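Local coordinates for protein 2-methyl-aconitate isomerase (Shewanella oneidensis, PDB 5K87) that catalyses the cis-trans isomerization of 2-methyl-aconitate in the 2-methylcitrate cycle II, a route of propionate breakdown, at residues G365-Q370 / V377-M382; T149-V154 / E182-A187; A16-G21 / R387-G392; G26-L31 / E75-S80; I227-E232 / P282-V287. The protein carries 1 engineered substitution. All coordinates share one frame; numbering follows the deposited sequence.

Contact 1 (G365-Q370 / V377-M382)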
# COMPACT_ATOMS: atom_id res chain seq x y z
N GLY A 365 12.57 -25.33 -9.20
CA GLY A 365 13.20 -26.42 -9.93
C GLY A 365 13.14 -26.15 -11.41
O GLY A 365 12.14 -25.66 -11.91
N ALA A 366 14.23 -26.43 -12.12
CA ALA A 366 14.23 -26.29 -13.58
C ALA A 366 14.89 -27.50 -14.20
O ALA A 366 16.00 -27.88 -13.83
CB ALA A 366 14.94 -25.02 -14.00
N GLN A 367 14.18 -28.09 -15.16
CA GLN A 367 14.61 -29.33 -15.79
C GLN A 367 15.37 -29.05 -17.09
O GLN A 367 14.76 -28.80 -18.13
CB GLN A 367 13.39 -30.21 -16.06
CG GLN A 367 13.68 -31.56 -16.67
CD GLN A 367 12.41 -32.33 -16.98
OE1 GLN A 367 11.30 -31.87 -16.72
NE2 GLN A 367 12.57 -33.53 -17.54
N ALA A 368 16.70 -29.09 -17.01
CA ALA A 368 17.56 -28.86 -18.17
C ALA A 368 18.09 -30.18 -18.71
O ALA A 368 18.67 -30.98 -17.97
CB ALA A 368 18.72 -27.95 -17.81
N VAL A 369 17.88 -30.40 -20.00
CA VAL A 369 18.35 -31.61 -20.66
C VAL A 369 19.06 -31.22 -21.94
O VAL A 369 18.69 -30.25 -22.61
CB VAL A 369 17.20 -32.61 -20.95
CG1 VAL A 369 16.31 -32.79 -19.74
CG2 VAL A 369 16.39 -32.20 -22.16
N GLN A 370 20.11 -31.96 -22.28
CA GLN A 370 20.82 -31.72 -23.52
C GLN A 370 20.05 -32.33 -24.67
O GLN A 370 19.47 -33.40 -24.55
CB GLN A 370 22.23 -32.32 -23.44
CG GLN A 370 23.18 -31.53 -22.56
CD GLN A 370 24.10 -30.64 -23.35
OE1 GLN A 370 24.79 -31.11 -24.27
NE2 GLN A 370 24.13 -29.36 -23.02
N VAL A 377 15.43 -26.32 -21.67
CA VAL A 377 14.77 -26.35 -20.38
C VAL A 377 13.29 -26.65 -20.58
O VAL A 377 12.54 -25.86 -21.15
CB VAL A 377 14.97 -25.06 -19.58
CG1 VAL A 377 14.20 -25.14 -18.27
CG2 VAL A 377 16.45 -24.85 -19.31
N ILE A 378 12.89 -27.82 -20.11
CA ILE A 378 11.54 -28.32 -20.33
C ILE A 378 10.50 -27.52 -19.55
O ILE A 378 9.43 -27.20 -20.06
CB ILE A 378 11.47 -29.81 -19.96
CG1 ILE A 378 12.38 -30.62 -20.89
CG2 ILE A 378 10.04 -30.31 -20.02
CD1 ILE A 378 12.46 -32.09 -20.54
N LYS A 379 10.83 -27.22 -18.30
CA LYS A 379 9.91 -26.51 -17.43
C LYS A 379 10.64 -26.02 -16.20
O LYS A 379 11.71 -26.53 -15.84
CB LYS A 379 8.74 -27.40 -17.00
CG LYS A 379 9.15 -28.57 -16.13
CD LYS A 379 7.95 -29.25 -15.49
CE LYS A 379 7.14 -30.05 -16.49
NZ LYS A 379 6.04 -30.82 -15.83
N ALA A 380 10.07 -25.00 -15.57
CA ALA A 380 10.49 -24.55 -14.26
C ALA A 380 9.29 -24.60 -13.34
O ALA A 380 8.17 -24.27 -13.74
CB ALA A 380 11.05 -23.15 -14.32
N ILE A 381 9.50 -25.04 -12.10
CA ILE A 381 8.39 -25.25 -11.18
C ILE A 381 8.63 -24.58 -9.84
O ILE A 381 9.78 -24.44 -9.40
CB ILE A 381 8.11 -26.75 -10.96
CG1 ILE A 381 9.24 -27.38 -10.15
CG2 ILE A 381 7.94 -27.47 -12.28
CD1 ILE A 381 8.93 -28.79 -9.69
N MET A 382 7.55 -24.13 -9.22
CA MET A 382 7.62 -23.62 -7.86
C MET A 382 6.22 -23.71 -7.27
O MET A 382 5.24 -23.91 -7.98
CB MET A 382 8.12 -22.17 -7.85
CG MET A 382 7.14 -21.20 -8.48
SD MET A 382 7.72 -19.49 -8.61
CE MET A 382 8.90 -19.67 -9.94

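Contact 2 (T149-V154 / E182-A187)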
# COMPACT_ATOMS: atom_id res chain seq x y z
N THR A 149 3.11 -21.14 -22.17
CA THR A 149 2.18 -21.94 -21.37
C THR A 149 2.63 -21.98 -19.92
O THR A 149 3.82 -22.20 -19.62
CB THR A 149 2.15 -23.39 -21.87
OG1 THR A 149 1.70 -23.40 -23.24
CG2 THR A 149 1.22 -24.25 -21.01
N ILE A 150 1.69 -21.75 -19.00
CA ILE A 150 1.95 -21.93 -17.58
C ILE A 150 0.83 -22.78 -17.00
O ILE A 150 -0.33 -22.60 -17.37
CB ILE A 150 2.03 -20.59 -16.85
CG1 ILE A 150 3.12 -19.72 -17.46
CG2 ILE A 150 2.27 -20.82 -15.38
CD1 ILE A 150 3.05 -18.30 -17.02
N ILE A 151 1.16 -23.72 -16.14
CA ILE A 151 0.17 -24.61 -15.54
C ILE A 151 -0.00 -24.25 -14.06
O ILE A 151 0.98 -24.03 -13.35
CB ILE A 151 0.63 -26.07 -15.63
CG1 ILE A 151 0.99 -26.45 -17.07
CG2 ILE A 151 -0.42 -27.00 -15.05
CD1 ILE A 151 -0.16 -26.36 -18.05
N ALA A 152 -1.25 -24.19 -13.60
CA ALA A 152 -1.51 -24.02 -12.17
C ALA A 152 -2.35 -25.18 -11.67
O ALA A 152 -3.43 -25.44 -12.21
CB ALA A 152 -2.22 -22.71 -11.91
N HIS A 153 -1.85 -25.90 -10.68
CA HIS A 153 -2.58 -27.02 -10.09
C HIS A 153 -3.35 -26.51 -8.89
O HIS A 153 -2.81 -26.37 -7.80
CB HIS A 153 -1.62 -28.15 -9.69
CG HIS A 153 -0.79 -28.66 -10.82
ND1 HIS A 153 -1.29 -29.52 -11.78
CD2 HIS A 153 0.50 -28.43 -11.16
CE1 HIS A 153 -0.34 -29.81 -12.65
NE2 HIS A 153 0.75 -29.16 -12.30
N VAL A 154 -4.62 -26.21 -9.11
CA VAL A 154 -5.43 -25.55 -8.09
C VAL A 154 -6.29 -26.57 -7.35
O VAL A 154 -7.04 -27.31 -7.98
CB VAL A 154 -6.33 -24.48 -8.71
CG1 VAL A 154 -7.13 -23.75 -7.63
CG2 VAL A 154 -5.50 -23.50 -9.54
N GLU A 182 3.77 -24.43 -12.93
CA GLU A 182 4.79 -24.94 -13.85
C GLU A 182 4.88 -24.07 -15.08
O GLU A 182 3.93 -23.98 -15.87
CB GLU A 182 4.45 -26.36 -14.30
CG GLU A 182 4.21 -27.31 -13.15
CD GLU A 182 3.85 -28.69 -13.62
OE1 GLU A 182 3.50 -29.53 -12.76
OE2 GLU A 182 3.94 -28.95 -14.84
N PHE A 183 6.06 -23.47 -15.28
CA PHE A 183 6.31 -22.61 -16.42
C PHE A 183 6.93 -23.48 -17.50
O PHE A 183 8.11 -23.86 -17.40
CB PHE A 183 7.28 -21.50 -16.01
CG PHE A 183 6.74 -20.56 -14.96
CD1 PHE A 183 6.68 -20.95 -13.62
CD2 PHE A 183 6.31 -19.29 -15.30
CE1 PHE A 183 6.19 -20.07 -12.65
CE2 PHE A 183 5.81 -18.42 -14.34
CZ PHE A 183 5.75 -18.80 -13.01
N MET A 184 6.14 -23.82 -18.51
CA MET A 184 6.61 -24.72 -19.56
C MET A 184 7.52 -24.00 -20.55
O MET A 184 7.26 -22.85 -20.92
CB MET A 184 5.42 -25.31 -20.32
CG MET A 184 4.41 -26.02 -19.44
SD MET A 184 5.09 -27.34 -18.41
CE MET A 184 5.70 -28.46 -19.67
N ASN A 185 8.58 -24.69 -20.97
CA ASN A 185 9.47 -24.19 -22.02
C ASN A 185 9.81 -22.70 -21.85
O ASN A 185 9.53 -21.89 -22.74
CB ASN A 185 8.84 -24.46 -23.40
CG ASN A 185 9.76 -24.07 -24.55
OD1 ASN A 185 10.97 -24.24 -24.48
ND2 ASN A 185 9.16 -23.55 -25.63
N PRO A 186 10.37 -22.33 -20.69
CA PRO A 186 10.48 -20.90 -20.37
C PRO A 186 11.47 -20.10 -21.22
O PRO A 186 11.33 -18.88 -21.28
CB PRO A 186 10.91 -20.91 -18.90
CG PRO A 186 11.60 -22.22 -18.72
CD PRO A 186 10.84 -23.18 -19.59
N ALA A 187 12.46 -20.73 -21.84
CA ALA A 187 13.40 -19.97 -22.68
C ALA A 187 12.67 -19.24 -23.81
O ALA A 187 11.82 -19.83 -24.47
CB ALA A 187 14.47 -20.88 -23.25
O HOH W 1 6.31 -20.67 -19.39
O HOH W 2 5.47 -22.47 -23.09

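Contact 3 (A16-G21 / R387-G392)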
# COMPACT_ATOMS: atom_id res chain seq x y z
N ALA A 16 -14.90 -6.83 -10.43
CA ALA A 16 -13.50 -7.12 -10.25
C ALA A 16 -13.27 -7.90 -8.97
O ALA A 16 -14.11 -7.91 -8.05
CB ALA A 16 -12.68 -5.83 -10.23
N THR A 17 -12.10 -8.55 -8.90
CA THR A 17 -11.70 -9.26 -7.70
C THR A 17 -10.28 -8.83 -7.35
O THR A 17 -9.39 -8.85 -8.20
CB THR A 17 -11.73 -10.77 -7.93
OG1 THR A 17 -13.03 -11.16 -8.39
CG2 THR A 17 -11.44 -11.50 -6.64
N TYR A 18 -10.07 -8.47 -6.09
CA TYR A 18 -8.77 -8.08 -5.60
C TYR A 18 -8.19 -9.30 -4.87
O TYR A 18 -8.83 -9.84 -3.95
CB TYR A 18 -8.97 -6.90 -4.66
CG TYR A 18 -7.74 -6.28 -4.04
CD1 TYR A 18 -6.69 -5.81 -4.82
CD2 TYR A 18 -7.68 -6.10 -2.67
CE1 TYR A 18 -5.59 -5.19 -4.22
CE2 TYR A 18 -6.60 -5.49 -2.08
CZ TYR A 18 -5.57 -5.04 -2.86
OH TYR A 18 -4.51 -4.44 -2.22
N MET A 19 -7.02 -9.76 -5.33
CA MET A 19 -6.45 -11.02 -4.85
C MET A 19 -5.00 -10.87 -4.46
O MET A 19 -4.28 -10.05 -5.05
CB MET A 19 -6.52 -12.11 -5.92
CG MET A 19 -7.91 -12.36 -6.45
SD MET A 19 -7.98 -13.77 -7.57
CE MET A 19 -7.55 -15.14 -6.49
N ARG A 20 -4.57 -11.66 -3.49
CA ARG A 20 -3.15 -11.95 -3.33
C ARG A 20 -2.79 -13.18 -4.14
O ARG A 20 -3.50 -14.20 -4.08
CB ARG A 20 -2.79 -12.19 -1.86
CG ARG A 20 -1.33 -12.57 -1.70
CD ARG A 20 -0.94 -13.00 -0.28
NE ARG A 20 -1.62 -14.23 0.16
CZ ARG A 20 -1.33 -15.45 -0.27
NH1 ARG A 20 -0.37 -15.64 -1.17
NH2 ARG A 20 -2.02 -16.49 0.19
N GLY A 21 -1.72 -13.10 -4.92
CA GLY A 21 -1.10 -14.27 -5.53
C GLY A 21 0.36 -14.25 -5.16
O GLY A 21 1.05 -13.27 -5.42
N ARG A 387 -5.31 -16.08 -2.60
CA ARG A 387 -6.62 -15.93 -1.98
C ARG A 387 -7.28 -14.64 -2.41
O ARG A 387 -6.62 -13.63 -2.68
CB ARG A 387 -6.55 -16.03 -0.45
CG ARG A 387 -5.59 -15.07 0.19
CD ARG A 387 -5.55 -15.18 1.72
NE ARG A 387 -6.76 -14.63 2.32
CZ ARG A 387 -6.86 -13.44 2.93
NH1 ARG A 387 -8.05 -13.10 3.37
NH2 ARG A 387 -5.83 -12.63 3.12
N VAL A 388 -8.60 -14.67 -2.46
CA VAL A 388 -9.39 -13.48 -2.64
C VAL A 388 -9.37 -12.63 -1.38
O VAL A 388 -9.62 -13.12 -0.27
CB VAL A 388 -10.83 -13.86 -2.98
CG1 VAL A 388 -11.72 -12.62 -3.01
CG2 VAL A 388 -10.87 -14.60 -4.31
N LEU A 389 -9.08 -11.34 -1.58
CA LEU A 389 -9.12 -10.34 -0.51
C LEU A 389 -10.45 -9.59 -0.50
O LEU A 389 -11.04 -9.36 0.55
CB LEU A 389 -7.96 -9.36 -0.68
CG LEU A 389 -6.57 -9.99 -0.77
CD1 LEU A 389 -5.51 -8.93 -1.01
CD2 LEU A 389 -6.25 -10.79 0.47
N MET A 390 -10.91 -9.18 -1.68
CA MET A 390 -12.17 -8.47 -1.80
C MET A 390 -12.74 -8.76 -3.18
O MET A 390 -12.00 -8.88 -4.15
CB MET A 390 -12.00 -6.96 -1.61
CG MET A 390 -13.33 -6.20 -1.49
SD MET A 390 -13.10 -4.50 -0.94
CE MET A 390 -14.81 -4.07 -0.63
N GLU A 391 -14.06 -8.89 -3.27
CA GLU A 391 -14.73 -9.18 -4.53
C GLU A 391 -15.94 -8.27 -4.65
O GLU A 391 -16.61 -7.97 -3.64
CB GLU A 391 -15.13 -10.66 -4.58
CG GLU A 391 -15.70 -11.17 -5.91
CD GLU A 391 -16.11 -12.64 -5.84
OE1 GLU A 391 -15.86 -13.38 -6.81
OE2 GLU A 391 -16.69 -13.05 -4.81
N GLY A 392 -16.24 -7.80 -5.85
CA GLY A 392 -17.41 -6.96 -6.05
C GLY A 392 -17.21 -6.08 -7.24
O GLY A 392 -17.01 -6.58 -8.35
O HOH W 3 -13.38 -13.96 -8.16

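Contact 4 (G26-L31 / E75-S80). Engineered in segment 75-80: Glu-75 (natural residue Lys).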
# COMPACT_ATOMS: atom_id res chain seq x y z
N GLY A 26 -3.10 -7.91 -6.76
CA GLY A 26 -3.54 -7.31 -7.99
C GLY A 26 -5.04 -7.28 -8.12
O GLY A 26 -5.76 -7.98 -7.40
N VAL A 27 -5.51 -6.46 -9.05
CA VAL A 27 -6.93 -6.37 -9.38
C VAL A 27 -7.17 -7.17 -10.65
O VAL A 27 -6.53 -6.94 -11.69
CB VAL A 27 -7.38 -4.91 -9.58
CG1 VAL A 27 -8.88 -4.87 -9.82
CG2 VAL A 27 -7.00 -4.05 -8.38
N PHE A 28 -8.10 -8.12 -10.55
CA PHE A 28 -8.41 -9.09 -11.60
C PHE A 28 -9.75 -8.81 -12.24
O PHE A 28 -10.74 -8.55 -11.54
CB PHE A 28 -8.48 -10.49 -11.00
CG PHE A 28 -7.14 -11.06 -10.61
CD1 PHE A 28 -6.42 -10.50 -9.57
CD2 PHE A 28 -6.61 -12.15 -11.28
CE1 PHE A 28 -5.18 -11.01 -9.22
CE2 PHE A 28 -5.36 -12.67 -10.93
CZ PHE A 28 -4.65 -12.09 -9.91
N PHE A 29 -9.80 -8.89 -13.57
CA PHE A 29 -11.02 -8.68 -14.34
C PHE A 29 -11.22 -9.81 -15.33
O PHE A 29 -10.27 -10.27 -15.98
CB PHE A 29 -10.91 -7.41 -15.19
CG PHE A 29 -10.62 -6.15 -14.42
CD1 PHE A 29 -11.64 -5.35 -13.96
CD2 PHE A 29 -9.31 -5.76 -14.20
CE1 PHE A 29 -11.36 -4.18 -13.27
CE2 PHE A 29 -9.03 -4.59 -13.51
CZ PHE A 29 -10.06 -3.81 -13.05
N ARG A 30 -12.47 -10.23 -15.49
CA ARG A 30 -12.87 -10.99 -16.66
C ARG A 30 -13.01 -10.01 -17.80
O ARG A 30 -13.61 -8.94 -17.62
CB ARG A 30 -14.25 -11.61 -16.48
CG ARG A 30 -14.36 -12.83 -15.61
CD ARG A 30 -15.68 -13.58 -15.92
NE ARG A 30 -16.83 -12.68 -15.87
CZ ARG A 30 -18.09 -13.05 -16.03
NH1 ARG A 30 -18.39 -14.32 -16.26
NH2 ARG A 30 -19.06 -12.14 -15.96
N LEU A 31 -12.51 -10.38 -18.97
CA LEU A 31 -12.59 -9.52 -20.14
C LEU A 31 -14.01 -9.01 -20.39
O LEU A 31 -14.23 -7.82 -20.61
CB LEU A 31 -12.08 -10.27 -21.36
CG LEU A 31 -12.17 -9.54 -22.70
CD1 LEU A 31 -11.26 -8.31 -22.70
CD2 LEU A 31 -11.79 -10.48 -23.83
N GLU A 75 -0.74 -3.62 -9.84
CA GLU A 75 -0.82 -4.76 -10.75
C GLU A 75 -2.26 -5.02 -11.16
O GLU A 75 -3.17 -4.99 -10.32
CB GLU A 75 -0.24 -6.03 -10.09
CG GLU A 75 1.24 -5.92 -9.79
CD GLU A 75 1.93 -7.23 -9.47
OE1 GLU A 75 1.26 -8.25 -9.25
OE2 GLU A 75 3.17 -7.24 -9.44
N THR A 76 -2.45 -5.30 -12.44
CA THR A 76 -3.75 -5.64 -12.98
C THR A 76 -3.67 -6.87 -13.86
O THR A 76 -2.62 -7.16 -14.46
CB THR A 76 -4.35 -4.48 -13.79
OG1 THR A 76 -3.48 -4.15 -14.89
CG2 THR A 76 -4.54 -3.25 -12.89
N VAL A 77 -4.78 -7.59 -13.94
CA VAL A 77 -4.85 -8.84 -14.68
C VAL A 77 -6.18 -8.90 -15.42
O VAL A 77 -7.23 -8.61 -14.84
CB VAL A 77 -4.75 -10.05 -13.73
CG1 VAL A 77 -5.01 -11.36 -14.46
CG2 VAL A 77 -3.40 -10.09 -13.02
N ILE A 78 -6.13 -9.26 -16.70
CA ILE A 78 -7.34 -9.49 -17.49
C ILE A 78 -7.33 -10.92 -18.00
O ILE A 78 -6.37 -11.35 -18.65
CB ILE A 78 -7.44 -8.51 -18.67
CG1 ILE A 78 -7.54 -7.07 -18.16
CG2 ILE A 78 -8.64 -8.85 -19.56
CD1 ILE A 78 -7.37 -6.03 -19.25
N LEU A 79 -8.38 -11.66 -17.67
CA LEU A 79 -8.50 -13.06 -18.06
C LEU A 79 -9.69 -13.26 -18.99
O LEU A 79 -10.71 -12.57 -18.86
CB LEU A 79 -8.67 -13.93 -16.82
CG LEU A 79 -7.55 -13.78 -15.79
CD1 LEU A 79 -7.72 -14.71 -14.60
CD2 LEU A 79 -6.19 -14.01 -16.42
N SER A 80 -9.57 -14.22 -19.89
CA SER A 80 -10.62 -14.53 -20.85
C SER A 80 -10.52 -15.99 -21.25
O SER A 80 -9.50 -16.65 -21.00
CB SER A 80 -10.45 -13.66 -22.09
OG SER A 80 -9.15 -13.81 -22.63

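Contact 5 (I227-E232 / P282-V287)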
# COMPACT_ATOMS: atom_id res chain seq x y z
N ILE A 227 19.15 -9.70 -16.13
CA ILE A 227 20.59 -9.51 -16.04
C ILE A 227 21.00 -9.87 -14.63
O ILE A 227 20.53 -9.24 -13.68
CB ILE A 227 20.94 -8.03 -16.27
CG1 ILE A 227 20.40 -7.54 -17.61
CG2 ILE A 227 22.44 -7.83 -16.18
CD1 ILE A 227 20.07 -6.05 -17.62
N PHE A 228 21.88 -10.86 -14.49
CA PHE A 228 22.43 -11.24 -13.20
C PHE A 228 23.89 -10.78 -13.10
O PHE A 228 24.69 -11.06 -13.98
CB PHE A 228 22.42 -12.76 -13.02
CG PHE A 228 21.05 -13.35 -12.89
CD1 PHE A 228 20.35 -13.25 -11.70
CD2 PHE A 228 20.48 -14.05 -13.94
CE1 PHE A 228 19.09 -13.82 -11.56
CE2 PHE A 228 19.23 -14.61 -13.82
CZ PHE A 228 18.53 -14.50 -12.63
N ILE A 229 24.23 -10.09 -12.02
CA ILE A 229 25.62 -9.72 -11.78
C ILE A 229 26.02 -10.21 -10.40
O ILE A 229 25.17 -10.53 -9.57
CB ILE A 229 25.82 -8.20 -11.94
CG1 ILE A 229 24.81 -7.45 -11.07
CG2 ILE A 229 25.66 -7.79 -13.40
CD1 ILE A 229 24.70 -5.98 -11.41
N ASN A 230 27.32 -10.31 -10.15
CA ASN A 230 27.80 -10.74 -8.85
C ASN A 230 27.70 -9.62 -7.83
O ASN A 230 28.14 -8.49 -8.09
CB ASN A 230 29.25 -11.23 -8.92
CG ASN A 230 29.38 -12.56 -9.64
OD1 ASN A 230 28.47 -13.38 -9.63
ND2 ASN A 230 30.53 -12.76 -10.28
N ALA A 231 27.13 -9.92 -6.66
CA ALA A 231 26.98 -8.94 -5.60
C ALA A 231 28.30 -8.22 -5.30
O ALA A 231 28.33 -7.00 -5.13
CB ALA A 231 26.45 -9.60 -4.34
N GLU A 232 29.40 -8.98 -5.23
CA GLU A 232 30.68 -8.41 -4.82
C GLU A 232 31.20 -7.36 -5.80
O GLU A 232 31.92 -6.45 -5.40
CB GLU A 232 31.73 -9.50 -4.59
CG GLU A 232 32.18 -10.22 -5.84
CD GLU A 232 33.30 -11.21 -5.57
OE1 GLU A 232 33.73 -11.31 -4.40
OE2 GLU A 232 33.75 -11.89 -6.52
N PRO A 282 14.42 -5.38 -19.31
CA PRO A 282 14.75 -6.55 -18.50
C PRO A 282 14.80 -6.20 -17.02
O PRO A 282 14.85 -5.01 -16.66
CB PRO A 282 16.17 -6.89 -18.98
CG PRO A 282 16.76 -5.55 -19.33
CD PRO A 282 15.61 -4.82 -19.98
N LYS A 283 14.79 -7.22 -16.18
CA LYS A 283 15.06 -7.05 -14.76
C LYS A 283 16.57 -7.11 -14.51
O LYS A 283 17.32 -7.68 -15.33
CB LYS A 283 14.37 -8.17 -13.97
CG LYS A 283 12.86 -8.22 -14.19
CD LYS A 283 12.15 -6.95 -13.72
CE LYS A 283 10.63 -7.08 -13.80
NZ LYS A 283 9.96 -5.78 -13.48
N ILE A 284 17.00 -6.54 -13.40
CA ILE A 284 18.38 -6.68 -12.95
C ILE A 284 18.42 -7.26 -11.54
O ILE A 284 17.58 -6.92 -10.69
CB ILE A 284 19.15 -5.34 -13.05
CG1 ILE A 284 20.64 -5.52 -12.70
CG2 ILE A 284 18.48 -4.24 -12.22
CD1 ILE A 284 21.50 -4.35 -13.17
N ALA A 285 19.37 -8.16 -11.30
CA ALA A 285 19.49 -8.87 -10.04
C ALA A 285 20.95 -9.11 -9.72
O ALA A 285 21.81 -9.12 -10.60
CB ALA A 285 18.75 -10.19 -10.11
N PHE A 286 21.24 -9.31 -8.44
CA PHE A 286 22.59 -9.65 -8.03
C PHE A 286 22.62 -10.91 -7.18
O PHE A 286 21.66 -11.20 -6.45
CB PHE A 286 23.35 -8.46 -7.42
CG PHE A 286 22.70 -7.83 -6.21
CD1 PHE A 286 21.73 -6.85 -6.36
CD2 PHE A 286 23.12 -8.14 -4.93
CE1 PHE A 286 21.16 -6.23 -5.26
CE2 PHE A 286 22.56 -7.53 -3.82
CZ PHE A 286 21.58 -6.57 -3.99
N VAL A 287 23.70 -11.67 -7.31
CA VAL A 287 23.78 -13.01 -6.74
C VAL A 287 25.03 -13.18 -5.89
O VAL A 287 26.02 -12.47 -6.06
CB VAL A 287 23.78 -14.10 -7.85
CG1 VAL A 287 22.59 -13.93 -8.77
CG2 VAL A 287 25.09 -14.08 -8.66
O HOH W 4 28.85 -12.01 -5.03

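Contact 1 (G365-Q370 / V377-M382)
Gln-367 faces both Ile-378 and Lys-379 across a beta hairpin of strands 360-371 and 374-391. The strands are antiparallel, with a beta bulge: Ala-366 pairs with Ala-380, but Ala-368 pairs with Val-377. The second strand thus carries one extra residue. Backbone hydrogen bonds bracket this bulge. Gln-367 N gives to Lys-379 O at 3.0 Å, and Gln-367 O accepts from Ile-378 N at 2.9 Å. Further along, Gly-365 and Ile-381 bond in both directions, with Ile-381 N 2.7 Å from Gly-365 O.

Apolar contacts form on both faces. On one, Val-377 CG2 lies 4.1 Å from Ala-368 CB, and Ala-366 CB lies 4.3 Å from Ala-380 CB. Val-377 and Ala-380 also rest on helix 324-334. On the other face Ile-378 crosses the Gln-367 side chain at a slant. Gln-367 CG is anti to the backbone N (chi1 -178°), and the chain runs on extended over Ile-378. Val-369 CG1 touches the same methyl, Ile-378 CD1, at 4.0 Å. An alanine in place of Ile-378 would remove the CD1 methyl and would probably leave the Gln-367 amide less restrained, with a gap beside Val-369.

Lys-379 NZ forms a salt bridge with Glu-182 of strand 179-184. The Gln-367 amide meets Ile-378 by van der Waals contact: Ile-378 CD1 is 3.6 Å from Gln-367 CD and 3.3 Å from Gln-367 NE2.

Contact 2 (T149-V154 / E182-A187)
His-153 and Glu-182 meet through a His-carboxylate hydrogen bond on an antiparallel strand pair, 148-157 with 179-184. His-153 NE2 donates to Glu-182 OE1 at 2.8 Å. Ring and carboxylate planes are 56° apart, and NE2 comes to OE1 from above, 71° out of the carboxylate plane. The Glu-182 chain is extended, with CD anti to CA (chi2 179°), which carries the carboxylate out to His-153. His-153 ND1 bonds Thr-138 OG1, and Glu-182 OE2 is held by Lys-379. Bonds on both ring nitrogens fix the rotation of the imidazole. Ile-151 CG2 lies 3.6 Å above one face of this ring, toward its rim.

On the opposite face of the strand pair, Ile-150 and Phe-183 lie side by side and point the same way. Ile-150 CD1 touches Phe-183 CD2 at 3.8 Å, while Ile-150 CG2 stands 4.3 Å above the centre of the phenyl ring. Phe-183 also packs on Asn-108 and on Val-328 of helix 324-334, close to the substrate-binding Gly-324.

Thr-149 and Met-184 also run alongside each other, with Thr-149 CG2 4.0 Å from Met-184 CG. Met-184 N bonds Thr-149 O, and a water bridges the carbonyls, 2.9 Å from Thr-149 O and 2.8 Å from Met-184 O.

Contact 3 (A16-G21 / R387-G392)
Tyr-18 O takes two N-H groups, from Leu-389 N at 2.8 Å and from Met-390 N at 3.1 Å. Two residues facing one make a classic beta bulge in this antiparallel pair. Around it, Leu-389 crosses the Tyr-18 ring at a slant, with its CD1 3.8 Å from Tyr-18 CE2. On the other face Val-388 lies between two neighbours. Its CG1 is 3.8 Å from Thr-17 CG2, the two side chains crossing at about a right angle, and its CG2 is 4.0 Å from Met-19 CE.

At the far end, Arg-20 NH2 lies 3.8 Å from Arg-387 CG, and the guanidinium planes are 35° apart. Leu-389 CD2 stands over one face of the Arg-387 guanidinium, toward its rim. The like charges are 5.4 Å apart, from Arg-20 NE to Arg-387 NH2. Asp-64 OD1 of the second subunit forms salt bridges with both, which probably offsets their repulsion. Arg-387 NH1 also bonds Gln-11 OE1 of the second subunit.

The contact thus belongs to the dimer interface, where residues 390-392 pair antiparallel with a strand of the second subunit. On the other edge strand 12-21 pairs with strand 24-30. Helix 113-122 covers Thr-17 and Met-19 with Phe-119.

Contact 4 (G26-L31 / E75-S80)
Phe-28 and Val-77 lie side by side and point the same way in the tight part of this contact. Val-77 CB sits over one face of the Phe-28 ring, 4.0 Å from its centroid and 21° off the ring normal: a CH-pi contact. Val-77 CG1 is 3.6 Å from Phe-28 CD2. With CG anti to the carbonyl carbon (chi1 -73°), the Phe-28 ring is carried alongside Val-77. Leu-79 CD1 meets the edge of the same ring, and Ala-115 of helix 113-122 packs on Phe-28 too. An alanine in place of Phe-28 would probably leave Val-77 without its aromatic cover and open a gap toward that helix. On the opposite face Phe-29 sets a ring edge to the backbone, with its CD2 3.6 Å from Val-77 O.

Strands 24-30 and 75-81 are parallel neighbours joined by five backbone hydrogen bonds. The fold is that of the diaminopimelate epimerase clan, in which each of two domains wraps strands around a helix. Gly-26 CA comes within 3.3 Å of Glu-75 O, where a side chain would be crowded. Glu-75 is an engineered substitution for lysine at a substrate-binding position, and its side chain packs on Cys-109.

Toward the far end Leu-31 N bonds Leu-79 O at 2.8 Å, and Leu-31 CB meets Ser-80 CB at 3.8 Å. On the looser, partly open side Arg-30 barely touches the other strand and forms a salt bridge with Asp-33.

Contact 5 (I227-E232 / P282-V287)
Residues Ile-227 to Asn-230 run parallel to Ile-284 to Val-287, their strand axes 4.5 Å apart at the closest and 30° from each other. Five backbone hydrogen bonds join them, first one strand donating and then the other. Ile-227 N gives to Lys-283 O at 2.8 Å. Ala-231 N gives to Val-287 O at 2.8 Å, with an N-H...O angle of 172°, just as the chain enters a 3-10 turn.

The Phe-228 ring touches both Ala-285 and Val-287, which lie on the same side of the sheet: its CD1 is 3.8 Å from Ala-285 CB and also 3.8 Å from Val-287 CG1. Phe-228 and Val-287 cross at about a right angle. Val-341 and Ala-344 of helix 340-344 pack on this face. The pair is a parallel part of a mixed sheet with helices on its two faces, in a protein of the diaminopimelate epimerase clan.

On the opposite face, helix 249-266 packs on Ile-227 and Ile-284. Ala-231 CB meets the edge of the Phe-286 ring, 3.7 Å from CD2. At the start, Ile-227 CD1 touches Pro-282 CG at 3.8 Å; a cis peptide precedes this proline. Lys-283 binds substrate, and its side chain leads away from strand 225-230. Its NZ bonds Ser-314 OG and His-280 ND1.

Strand 374-391 of contact 1 is the neighbour of strand 179-184 of contact 2: Ala-380 O lies 2.7 Å from Phe-183 N, a probable hydrogen bond. Contacts 3 and 4 meet likewise, with Thr-17 O 2.8 Å from Phe-28 N. Strand 374-391 also links contacts 1 and 3, whose centres are 31 Å apart. Contacts 4 and 5 lie on opposite sides of the chain's centre, yet their nearest atoms are about 8 Å apart. The side chains of engineered Glu-75 and of Lys-283 are each about 4 Å from a proposed proton donor/acceptor, Cys-109 and Met-323 respectively. A bound malonate is about 3 Å from the Glu-75 side chain, 6 Å from Lys-283 and 7 Å from Phe-183.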